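DUF4973 domain-containing protein (Bacteroides thetaiotaomicron, PDB 4QNI) is of unknown function but probably serves as an auxiliary nutrient-binding protein of two domains. Local coordinates at residues Y28-R33 / F166-Y171; G173-T178 / L314-D319; K279-H284 / D319-I324. All coordinates share one frame; numbering follows the deposited sequence.

Interaction 1: residues Y28-R33 / F166-Y171; sequences YVPYSR and FPFNDY. With EDO (1,2-ethanediol), chain I; EDO (1,2-ethanediol), chain F.
Tyr-28 and Phe-166 lie side by side on one face of a parallel strand pair, where strand 24-30 runs beside strand 160-168 in a mixed six-stranded sheet. Strand 24-30 belongs to the DUF4973 family region, of the E-set clan, and strand 160-168 to the start of the C-terminal family region. Val-29 and Pro-167 occupy the other face, with Val-29 packing on Ser-48 and Tyr-50 of strand 47-56. Tyr-28 is a clear example of one side chain laid across two residues of its neighbour strand. Its CB rests against the rim of the next aromatic along, 3.9 Å from Phe-168 CD2. CG stands anti to the carbonyl carbon, beside the backbone N (chi1 -76°). CD1 and CE1 both lie against Phe-166 CB, CE1 at 3.6 Å. Farther out, CE2 is near Phe-166 CD2, which sits over the ring face 3.7 Å from CZ, and the hydroxyl oxygen ends near Phe-166 CD2 and CE2. The two ring planes are only 24° apart, yet they are slid so far that they barely overlap, the centroids being 5.1 Å from each other.

The backbones are joined by parallel-strand hydrogen bonds. Val-29 N donates to Phe-166 O at 3.0 Å, and Phe-168 N returns a bond to Val-29 O at 2.8 Å, more bent, with an angle of 134° at the hydrogen. Pro-30 CA sits over the centre of the Phe-168 ring, 3.8 Å from the centroid, in a CH-pi contact. Past the strand end, the Tyr-31 hydroxyl is hydrogen-bonded to Glu-45 OE2. Tyr-31 N donates to Phe-168 O over 2.8 Å, and that same oxygen also takes a weak bond from O2 of an ethanediol.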
loop_
_atom_site.group_PDB
_atom_site.type_symbol
_atom_site.label_atom_id
_atom_site.label_comp_id
_atom_site.label_asym_id
_atom_site.label_seq_id
_atom_site.Cartn_x
_atom_site.Cartn_y
_atom_site.Cartn_z
ATOM N N TYR A 28 -2.569 7.329 -26.147
ATOM C CA TYR A 28 -2.422 6.715 -27.454
ATOM C C TYR A 28 -3.340 7.426 -28.420
ATOM O O TYR A 28 -4.548 7.533 -28.196
ATOM C CB TYR A 28 -2.695 5.194 -27.366
ATOM C CG TYR A 28 -1.538 4.433 -26.749
ATOM C CD1 TYR A 28 -0.534 3.883 -27.548
ATOM C CD2 TYR A 28 -1.431 4.282 -25.363
ATOM C CE1 TYR A 28 0.548 3.199 -26.985
ATOM C CE2 TYR A 28 -0.363 3.586 -24.792
ATOM C CZ TYR A 28 0.636 3.066 -25.605
ATOM O OH TYR A 28 1.709 2.383 -25.070
ATOM N N VAL A 29 -2.735 7.971 -29.465
ATOM C CA VAL A 29 -3.380 8.798 -30.487
ATOM C C VAL A 29 -3.144 8.140 -31.861
ATOM O O VAL A 29 -1.999 7.826 -32.161
ATOM C CB VAL A 29 -2.821 10.264 -30.467
ATOM C CG1 VAL A 29 -3.623 11.170 -31.389
ATOM C CG2 VAL A 29 -2.744 10.843 -29.058
ATOM N N PRO A 30 -4.160 7.903 -32.713
ATOM C CA PRO A 30 -3.856 7.281 -34.016
ATOM C C PRO A 30 -2.926 8.191 -34.798
ATOM O O PRO A 30 -3.087 9.405 -34.715
ATOM C CB PRO A 30 -5.226 7.114 -34.697
ATOM C CG PRO A 30 -6.148 7.934 -33.946
ATOM C CD PRO A 30 -5.599 8.187 -32.562
ATOM N N TYR A 31 -1.902 7.616 -35.481
ATOM C CA TYR A 31 -0.943 8.404 -36.257
ATOM C C TYR A 31 -1.716 9.228 -37.295
ATOM O O TYR A 31 -1.449 10.415 -37.460
ATOM C CB TYR A 31 0.120 7.511 -36.882
ATOM C CG TYR A 31 0.999 8.239 -37.872
ATOM C CD1 TYR A 31 2.055 9.041 -37.441
ATOM C CD2 TYR A 31 0.782 8.123 -39.247
ATOM C CE1 TYR A 31 2.860 9.729 -38.351
ATOM C CE2 TYR A 31 1.582 8.801 -40.162
ATOM C CZ TYR A 31 2.624 9.600 -39.708
ATOM O OH TYR A 31 3.440 10.254 -40.601
ATOM N N SER A 32 -2.716 8.605 -37.914
ATOM C CA SER A 32 -3.639 9.217 -38.846
ATOM C C SER A 32 -5.072 9.027 -38.356
ATOM O O SER A 32 -5.480 7.916 -38.037
ATOM C CB SER A 32 -3.483 8.624 -40.250
ATOM O OG SER A 32 -2.255 8.980 -40.851
ATOM N N ARG A 33 -5.821 10.109 -38.282
ATOM C CA ARG A 33 -7.240 10.069 -37.948
ATOM C C ARG A 33 -8.038 9.879 -39.239
ATOM O O ARG A 33 -7.929 10.679 -40.176
ATOM C CB ARG A 33 -7.674 11.353 -37.210
ATOM C CG ARG A 33 -9.135 11.355 -36.773
ATOM C CD ARG A 33 -9.408 10.310 -35.702
ATOM N NE ARG A 33 -8.780 10.650 -34.424
ATOM C CZ ARG A 33 -8.907 9.923 -33.321
ATOM N NH1 ARG A 33 -9.560 8.763 -33.350
ATOM N NH2 ARG A 33 -8.338 10.320 -32.190
ATOM N N PHE A 166 1.790 8.799 -27.540
ATOM C CA PHE A 166 2.184 7.731 -28.451
ATOM C C PHE A 166 1.288 7.718 -29.690
ATOM O O PHE A 166 0.152 7.247 -29.597
ATOM C CB PHE A 166 2.145 6.332 -27.801
ATOM C CG PHE A 166 3.200 6.078 -26.766
ATOM C CD1 PHE A 166 4.540 5.958 -27.129
ATOM C CD2 PHE A 166 2.865 5.978 -25.424
ATOM C CE1 PHE A 166 5.522 5.731 -26.159
ATOM C CE2 PHE A 166 3.849 5.741 -24.464
ATOM C CZ PHE A 166 5.167 5.630 -24.837
ATOM N N PRO A 167 1.766 8.172 -30.863
ATOM C CA PRO A 167 1.019 7.871 -32.096
ATOM C C PRO A 167 0.955 6.351 -32.288
ATOM O O PRO A 167 1.869 5.631 -31.867
ATOM C CB PRO A 167 1.881 8.483 -33.210
ATOM C CG PRO A 167 2.922 9.258 -32.533
ATOM C CD PRO A 167 3.097 8.714 -31.173
ATOM N N PHE A 168 -0.093 5.848 -32.896
ATOM C CA PHE A 168 -0.096 4.422 -33.179
ATOM C C PHE A 168 -0.558 4.180 -34.588
ATOM O O PHE A 168 -1.437 4.889 -35.070
ATOM C CB PHE A 168 -0.925 3.603 -32.174
ATOM C CG PHE A 168 -2.410 3.864 -32.132
ATOM C CD1 PHE A 168 -3.286 3.148 -32.951
ATOM C CD2 PHE A 168 -2.948 4.776 -31.223
ATOM C CE1 PHE A 168 -4.667 3.380 -32.895
ATOM C CE2 PHE A 168 -4.333 4.983 -31.149
ATOM C CZ PHE A 168 -5.179 4.274 -31.971
ATOM N N ASN A 169 0.030 3.176 -35.241
ATOM C CA ASN A 169 -0.394 2.699 -36.541
ATOM C C ASN A 169 -0.843 1.237 -36.305
ATOM O O ASN A 169 -0.980 0.830 -35.142
ATOM C CB ASN A 169 0.720 2.872 -37.597
ATOM C CG ASN A 169 1.994 2.093 -37.331
ATOM O OD1 ASN A 169 2.040 1.175 -36.512
ATOM N ND2 ASN A 169 3.079 2.480 -37.980
ATOM N N ASP A 170 -1.086 0.448 -37.362
ATOM C CA ASP A 170 -1.542 -0.943 -37.183
ATOM C C ASP A 170 -0.470 -1.863 -36.597
ATOM O O ASP A 170 -0.773 -2.985 -36.257
ATOM C CB ASP A 170 -2.017 -1.537 -38.545
ATOM C CG ASP A 170 -3.230 -0.862 -39.169
ATOM O OD1 ASP A 170 -4.006 -0.231 -38.429
ATOM O OD2 ASP A 170 -3.425 -1.006 -40.390
ATOM N N TYR A 171 0.759 -1.410 -36.471
ATOM C CA TYR A 171 1.893 -2.269 -36.147
ATOM C C TYR A 171 2.704 -1.836 -34.960
ATOM O O TYR A 171 3.780 -2.401 -34.733
ATOM C CB TYR A 171 2.841 -2.275 -37.383
ATOM C CG TYR A 171 2.122 -2.353 -38.711
ATOM C CD1 TYR A 171 1.564 -3.553 -39.161
ATOM C CD2 TYR A 171 1.939 -1.215 -39.494
ATOM C CE1 TYR A 171 0.833 -3.611 -40.357
ATOM C CE2 TYR A 171 1.246 -1.269 -40.707
ATOM C CZ TYR A 171 0.690 -2.466 -41.131
ATOM O OH TYR A 171 -0.015 -2.491 -42.310
HETATM C C1 EDO I . -3.109 5.107 -39.395
HETATM O O1 EDO I . -2.128 4.209 -39.891
HETATM C C2 EDO I . -3.014 5.311 -37.858
HETATM O O2 EDO I . -3.705 4.283 -37.135
HETATM C C1 EDO F . -4.013 -4.080 -35.998
HETATM O O1 EDO F . -3.141 -4.731 -35.086
HETATM C C2 EDO F . -5.179 -3.407 -35.222
HETATM O O2 EDO F . -6.076 -2.762 -36.127
#

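Interaction 2: residues G173-T178 / L314-D319; sequences GDYSGT and LTLSRD. With EDO (1,2-ethanediol), chain J.
Gly-173 and Leu-316 meet where the short strand 173-176, first in chain order of the ten-stranded antiparallel sheet, crosses strand 306-321 in antiparallel sense. The single bridge brings an outermost strand against the eighth strand across, consistent with a sheet that bends round on itself. At Gly-173 a side chain would crowd Leu-316 CD1, and the backbone angles by themselves call for glycine. Asp-174 turns its carboxylate off to a salt bridge with Arg-207, while its carbonyl accepts a bond from a water, 2.6 Å from Asp-174 O, that in turn accepts from Ser-317 N at 3.1 Å. Tyr-175 crosses Leu-316 at about a right angle in a CH-pi contact: Leu-316 CB lies over one ring face, offset toward the rim, 3.6 Å from the centroid, and Leu-314 CB approaches Tyr-175 CD2 at 3.6 Å. The ring reaches on to Val-287 and Ile-289 of strand 282-298, and its hydroxyl bonds to Tyr-171 O. An alanine here would probably open a gap over Leu-316 CB and leave the Tyr-171 carbonyl without its hydroxyl partner. Ser-176 carries the bridge itself, its N donating almost straight (170° at the hydrogen) to Thr-315 O over 2.7 Å.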
loop_
_atom_site.group_PDB
_atom_site.type_symbol
_atom_site.label_atom_id
_atom_site.label_comp_id
_atom_site.label_asym_id
_atom_site.label_seq_id
_atom_site.Cartn_x
_atom_site.Cartn_y
_atom_site.Cartn_z
ATOM N N GLY A 173 3.300 -0.524 -30.781
ATOM C CA GLY A 173 2.995 -0.778 -29.396
ATOM C C GLY A 173 4.127 -1.567 -28.788
ATOM O O GLY A 173 5.224 -1.650 -29.366
ATOM N N ASP A 174 3.839 -2.185 -27.635
ATOM C CA ASP A 174 4.801 -2.975 -26.892
ATOM C C ASP A 174 4.650 -4.432 -27.279
ATOM O O ASP A 174 3.718 -5.146 -26.873
ATOM C CB ASP A 174 4.686 -2.734 -25.363
ATOM C CG ASP A 174 5.021 -1.298 -24.931
ATOM O OD1 ASP A 174 5.498 -0.512 -25.775
ATOM O OD2 ASP A 174 4.788 -0.962 -23.761
ATOM N N TYR A 175 5.579 -4.854 -28.115
ATOM C CA TYR A 175 5.658 -6.232 -28.580
ATOM C C TYR A 175 6.172 -7.115 -27.481
ATOM O O TYR A 175 6.924 -6.655 -26.627
ATOM C CB TYR A 175 6.642 -6.315 -29.761
ATOM C CG TYR A 175 6.069 -5.921 -31.096
ATOM C CD1 TYR A 175 5.969 -4.579 -31.468
ATOM C CD2 TYR A 175 5.757 -6.887 -32.048
ATOM C CE1 TYR A 175 5.485 -4.213 -32.728
ATOM C CE2 TYR A 175 5.324 -6.534 -33.320
ATOM C CZ TYR A 175 5.146 -5.200 -33.642
ATOM O OH TYR A 175 4.611 -4.894 -34.869
ATOM N N SER A 176 5.829 -8.383 -27.516
ATOM C CA SER A 176 6.443 -9.346 -26.615
ATOM C C SER A 176 7.806 -9.643 -27.207
ATOM O O SER A 176 7.899 -9.792 -28.423
ATOM C CB SER A 176 5.602 -10.614 -26.535
ATOM O OG SER A 176 6.347 -11.670 -25.947
ATOM N N GLY A 177 8.842 -9.691 -26.379
ATOM C CA GLY A 177 10.185 -10.044 -26.837
ATOM C C GLY A 177 10.549 -11.497 -26.538
ATOM O O GLY A 177 11.684 -11.911 -26.748
ATOM N N THR A 178 9.593 -12.273 -26.055
ATOM C CA THR A 178 9.731 -13.693 -25.676
ATOM C C THR A 178 10.330 -14.574 -26.821
ATOM O O THR A 178 11.104 -15.495 -26.529
ATOM C CB THR A 178 8.352 -14.177 -25.202
ATOM O OG1 THR A 178 8.119 -13.592 -23.911
ATOM C CG2 THR A 178 8.231 -15.675 -25.108
ATOM N N LEU A 314 8.630 -11.577 -33.335
ATOM C CA LEU A 314 8.021 -10.478 -32.594
ATOM C C LEU A 314 6.519 -10.678 -32.632
ATOM O O LEU A 314 5.986 -10.997 -33.692
ATOM C CB LEU A 314 8.371 -9.133 -33.232
ATOM C CG LEU A 314 9.757 -8.589 -33.011
ATOM C CD1 LEU A 314 10.032 -7.459 -34.001
ATOM C CD2 LEU A 314 9.916 -8.090 -31.576
ATOM N N THR A 315 5.837 -10.519 -31.505
ATOM C CA THR A 315 4.383 -10.657 -31.436
ATOM C C THR A 315 3.816 -9.502 -30.649
ATOM O O THR A 315 4.179 -9.292 -29.485
ATOM C CB THR A 315 3.927 -12.011 -30.828
ATOM O OG1 THR A 315 4.585 -13.092 -31.488
ATOM C CG2 THR A 315 2.390 -12.213 -30.895
ATOM N N LEU A 316 2.924 -8.763 -31.293
ATOM C CA LEU A 316 2.177 -7.679 -30.714
ATOM C C LEU A 316 0.733 -8.104 -30.569
ATOM O O LEU A 316 0.144 -8.548 -31.540
ATOM C CB LEU A 316 2.264 -6.438 -31.607
ATOM C CG LEU A 316 1.423 -5.219 -31.157
ATOM C CD1 LEU A 316 1.998 -4.597 -29.903
ATOM C CD2 LEU A 316 1.255 -4.200 -32.322
ATOM N N SER A 317 0.160 -7.941 -29.383
ATOM C CA SER A 317 -1.265 -8.194 -29.132
ATOM C C SER A 317 -1.966 -6.857 -28.807
ATOM O O SER A 317 -1.410 -5.995 -28.141
ATOM C CB SER A 317 -1.468 -9.208 -28.009
ATOM O OG SER A 317 -0.856 -8.778 -26.808
ATOM N N ARG A 318 -3.151 -6.687 -29.317
ATOM C CA ARG A 318 -3.938 -5.487 -29.123
ATOM C C ARG A 318 -5.355 -5.922 -28.836
ATOM O O ARG A 318 -5.926 -6.699 -29.603
ATOM C CB ARG A 318 -3.843 -4.591 -30.370
ATOM C CG ARG A 318 -4.417 -3.228 -30.166
ATOM C CD ARG A 318 -4.301 -2.356 -31.393
ATOM N NE ARG A 318 -2.958 -1.805 -31.585
ATOM C CZ ARG A 318 -2.646 -0.980 -32.581
ATOM N NH1 ARG A 318 -3.577 -0.588 -33.447
ATOM N NH2 ARG A 318 -1.398 -0.548 -32.727
ATOM N N ASP A 319 -5.918 -5.460 -27.730
ATOM C CA ASP A 319 -7.268 -5.853 -27.372
ATOM C C ASP A 319 -8.227 -4.817 -27.815
ATOM O O ASP A 319 -8.086 -3.642 -27.471
ATOM C CB ASP A 319 -7.389 -6.127 -25.868
ATOM C CG ASP A 319 -6.436 -7.216 -25.418
ATOM O OD1 ASP A 319 -6.396 -8.281 -26.081
ATOM O OD2 ASP A 319 -5.641 -6.958 -24.487
HETATM C C1 EDO J . 0.877 -1.320 -26.465
HETATM O O1 EDO J . 0.529 -1.005 -25.112
HETATM C C2 EDO J . 0.579 -2.817 -26.841
HETATM O O2 EDO J . -0.776 -3.071 -27.327
HETATM O O HOH W 1 2.070 -7.141 -27.082
#

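Interaction 3: residues K279-H284 / D319-I324; sequences KPYLEH and DINTQI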
loop_
_atom_site.group_PDB
_atom_site.type_symbol
_atom_site.label_atom_id
_atom_site.label_comp_id
_atom_site.label_asym_id
_atom_site.label_seq_id
_atom_site.Cartn_x
_atom_site.Cartn_y
_atom_site.Cartn_z
ATOM N N LYS A 279 -14.744 -12.634 -22.170
ATOM C CA LYS A 279 -15.525 -11.558 -22.789
ATOM C C LYS A 279 -15.597 -11.805 -24.312
ATOM O O LYS A 279 -14.706 -11.358 -25.032
ATOM C CB LYS A 279 -14.941 -10.158 -22.458
ATOM C CG LYS A 279 -14.467 -9.945 -21.019
ATOM C CD LYS A 279 -14.067 -8.481 -20.747
ATOM C CE LYS A 279 -12.600 -8.254 -20.427
ATOM N NZ LYS A 279 -12.254 -6.796 -20.382
ATOM N N PRO A 280 -16.637 -12.499 -24.842
ATOM C CA PRO A 280 -16.677 -12.768 -26.294
ATOM C C PRO A 280 -16.809 -11.513 -27.168
ATOM O O PRO A 280 -16.643 -11.619 -28.374
ATOM C CB PRO A 280 -17.872 -13.716 -26.463
ATOM C CG PRO A 280 -18.703 -13.486 -25.285
ATOM C CD PRO A 280 -17.792 -13.107 -24.159
ATOM N N TYR A 281 -17.056 -10.334 -26.576
ATOM C CA TYR A 281 -17.082 -9.073 -27.337
ATOM C C TYR A 281 -15.670 -8.503 -27.502
ATOM O O TYR A 281 -15.486 -7.520 -28.211
ATOM C CB TYR A 281 -17.981 -8.021 -26.674
ATOM C CG TYR A 281 -17.617 -7.715 -25.243
ATOM C CD1 TYR A 281 -16.536 -6.893 -24.940
ATOM C CD2 TYR A 281 -18.372 -8.218 -24.189
ATOM C CE1 TYR A 281 -16.197 -6.602 -23.624
ATOM C CE2 TYR A 281 -18.063 -7.903 -22.868
ATOM C CZ TYR A 281 -16.975 -7.091 -22.591
ATOM O OH TYR A 281 -16.671 -6.744 -21.298
ATOM N N LEU A 282 -14.699 -9.071 -26.789
ATOM C CA LEU A 282 -13.322 -8.620 -26.801
ATOM C C LEU A 282 -12.530 -9.416 -27.837
ATOM O O LEU A 282 -12.567 -10.643 -27.865
ATOM C CB LEU A 282 -12.729 -8.742 -25.393
ATOM C CG LEU A 282 -11.303 -8.249 -25.179
ATOM C CD1 LEU A 282 -11.221 -6.725 -25.233
ATOM C CD2 LEU A 282 -10.744 -8.796 -23.860
ATOM N N GLU A 283 -11.854 -8.695 -28.722
ATOM C CA GLU A 283 -11.078 -9.284 -29.797
ATOM C C GLU A 283 -9.584 -9.041 -29.549
ATOM O O GLU A 283 -9.173 -7.912 -29.289
ATOM C CB GLU A 283 -11.549 -8.670 -31.131
ATOM C CG GLU A 283 -10.693 -8.969 -32.352
ATOM C CD GLU A 283 -11.128 -8.227 -33.604
ATOM O OE1 GLU A 283 -11.434 -7.016 -33.512
ATOM O OE2 GLU A 283 -11.169 -8.861 -34.683
ATOM N N HIS A 284 -8.792 -10.117 -29.617
ATOM C CA HIS A 284 -7.339 -10.063 -29.516
ATOM C C HIS A 284 -6.796 -10.012 -30.932
ATOM O O HIS A 284 -7.019 -10.956 -31.697
ATOM C CB HIS A 284 -6.782 -11.293 -28.769
ATOM C CG HIS A 284 -7.343 -11.495 -27.396
ATOM N ND1 HIS A 284 -7.007 -10.658 -26.343
ATOM C CD2 HIS A 284 -8.179 -12.451 -26.941
ATOM C CE1 HIS A 284 -7.661 -11.118 -25.296
ATOM N NE2 HIS A 284 -8.370 -12.200 -25.604
ATOM N N ASP A 319 -5.918 -5.460 -27.730
ATOM C CA ASP A 319 -7.268 -5.853 -27.372
ATOM C C ASP A 319 -8.227 -4.817 -27.815
ATOM O O ASP A 319 -8.086 -3.642 -27.471
ATOM C CB ASP A 319 -7.389 -6.127 -25.868
ATOM C CG ASP A 319 -6.436 -7.216 -25.418
ATOM O OD1 ASP A 319 -6.396 -8.281 -26.081
ATOM O OD2 ASP A 319 -5.641 -6.958 -24.487
ATOM N N ILE A 320 -9.196 -5.257 -28.619
ATOM C CA ILE A 320 -10.238 -4.429 -29.204
ATOM C C ILE A 320 -11.550 -4.812 -28.573
ATOM O O ILE A 320 -12.009 -5.941 -28.725
ATOM C CB ILE A 320 -10.279 -4.574 -30.758
ATOM C CG1 ILE A 320 -8.867 -4.575 -31.440
ATOM C CG2 ILE A 320 -11.267 -3.601 -31.405
ATOM C CD1 ILE A 320 -8.045 -3.332 -31.389
ATOM N N ASN A 321 -12.141 -3.874 -27.845
ATOM C CA ASN A 321 -13.439 -4.043 -27.198
ATOM C C ASN A 321 -14.472 -3.584 -28.191
ATOM O O ASN A 321 -14.644 -2.380 -28.345
ATOM C CB ASN A 321 -13.485 -3.208 -25.890
ATOM C CG ASN A 321 -14.792 -3.245 -25.121
ATOM O OD1 ASN A 321 -15.855 -3.600 -25.642
ATOM N ND2 ASN A 321 -14.738 -2.877 -23.848
ATOM N N THR A 322 -15.159 -4.510 -28.867
ATOM C CA THR A 322 -16.163 -4.148 -29.880
ATOM C C THR A 322 -17.455 -3.485 -29.284
ATOM O O THR A 322 -18.383 -3.195 -30.051
ATOM C CB THR A 322 -16.513 -5.341 -30.752
ATOM O OG1 THR A 322 -17.196 -6.301 -29.953
ATOM C CG2 THR A 322 -15.295 -5.958 -31.415
ATOM N N GLN A 323 -17.488 -3.172 -27.955
ATOM C CA GLN A 323 -18.628 -2.452 -27.343
ATOM C C GLN A 323 -18.434 -0.911 -27.525
ATOM O O GLN A 323 -19.135 -0.092 -26.909
ATOM C CB GLN A 323 -18.865 -2.834 -25.863
ATOM C CG GLN A 323 -19.428 -4.244 -25.666
ATOM C CD GLN A 323 -19.700 -4.581 -24.217
ATOM O OE1 GLN A 323 -19.006 -4.123 -23.285
ATOM N NE2 GLN A 323 -20.706 -5.424 -24.007
ATOM N N ILE A 324 -17.453 -0.552 -28.392
ATOM C CA ILE A 324 -17.060 0.772 -28.890
ATOM C C ILE A 324 -16.878 0.567 -30.430
ATOM O O ILE A 324 -16.087 -0.295 -30.825
ATOM C CB ILE A 324 -15.806 1.344 -28.152
ATOM C CG1 ILE A 324 -16.019 1.443 -26.621
ATOM C CG2 ILE A 324 -15.398 2.710 -28.720
ATOM C CD1 ILE A 324 -15.358 0.357 -25.794
#
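The open end of the beta hairpin formed by strands 282-298 and 306-321 is held by an antiparallel ladder that passes, at its outer limit, into two type I turns. Glu-283 and Ile-320 form the hydrogen-bonded pair: Glu-283 N donates to Ile-320 O at 2.8 Å, and Ile-320 N answers to Glu-283 O at 2.7 Å, both nearly straight. On the face carrying Leu-282 and Asn-321, His-284 ND1 faces Asp-319 OD1 in a His-carboxylate hydrogen bond whose very short modelled length is doubtful, with the carboxylate turned 80° from the imidazole plane; NE2 is hydrogen-bonded to Asp-276 OD1.

Beyond the ladder, one carbonyl is gripped twice by a single residue. Tyr-281 O accepts Thr-322 N at 3.1 Å and, on an in-plane lone pair, Thr-322 OG1 at 2.7 Å. The Tyr-281 ring, its CG set between the backbone N and the carbonyl carbon (chi1 56°), is sandwiched: the Gln-323 amide stacks on one face, planes 7° apart, with CD 3.7 Å above the ring centre, and Lys-279 CB covers the opposite face toward the rim. Asn-321 OD1 approaches Tyr-281 CD1 at 3.4 Å while accepting from Gln-323 N at 2.9 Å, an Asx turn; with ND2 bonded to Glu-332, both ends of the amide are held, which would fix its rotation.

Strand 260-275 and the loop after it flank the 282-284 side through backbone bonds with Ser-274 and Asp-276. On the far side the C-terminal tail pairs with Asp-319 and Asn-321 through Glu-332 and Ala-330, and Tyr-227 of the second subunit meets the Tyr-281 ring edge-to-face.

How the interactions relate
Interactions 1 and 2 follow one another along the chain, strand 160-168 leading through residues 169-172 into strand 173-176, and their centres lie about 15 Å apart. They touch through Arg-318, whose NH2 is 2.8 Å from Asn-169 O, a probable hydrogen bond that ties the loop after strand 160-168 to strand 306-321. Interactions 2 and 3, with centres about 17 Å apart, share Asp-319. Interactions 1 and 3 do not touch: their nearest atoms are about 8 Å apart. Interaction 1 lies at what is probably the junction of the two domains, while interactions 2 and 3 follow strand 306-321 out to the second subunit. Ethanediols, probably from the crystallisation liquor, bind at interactions 1 and 2.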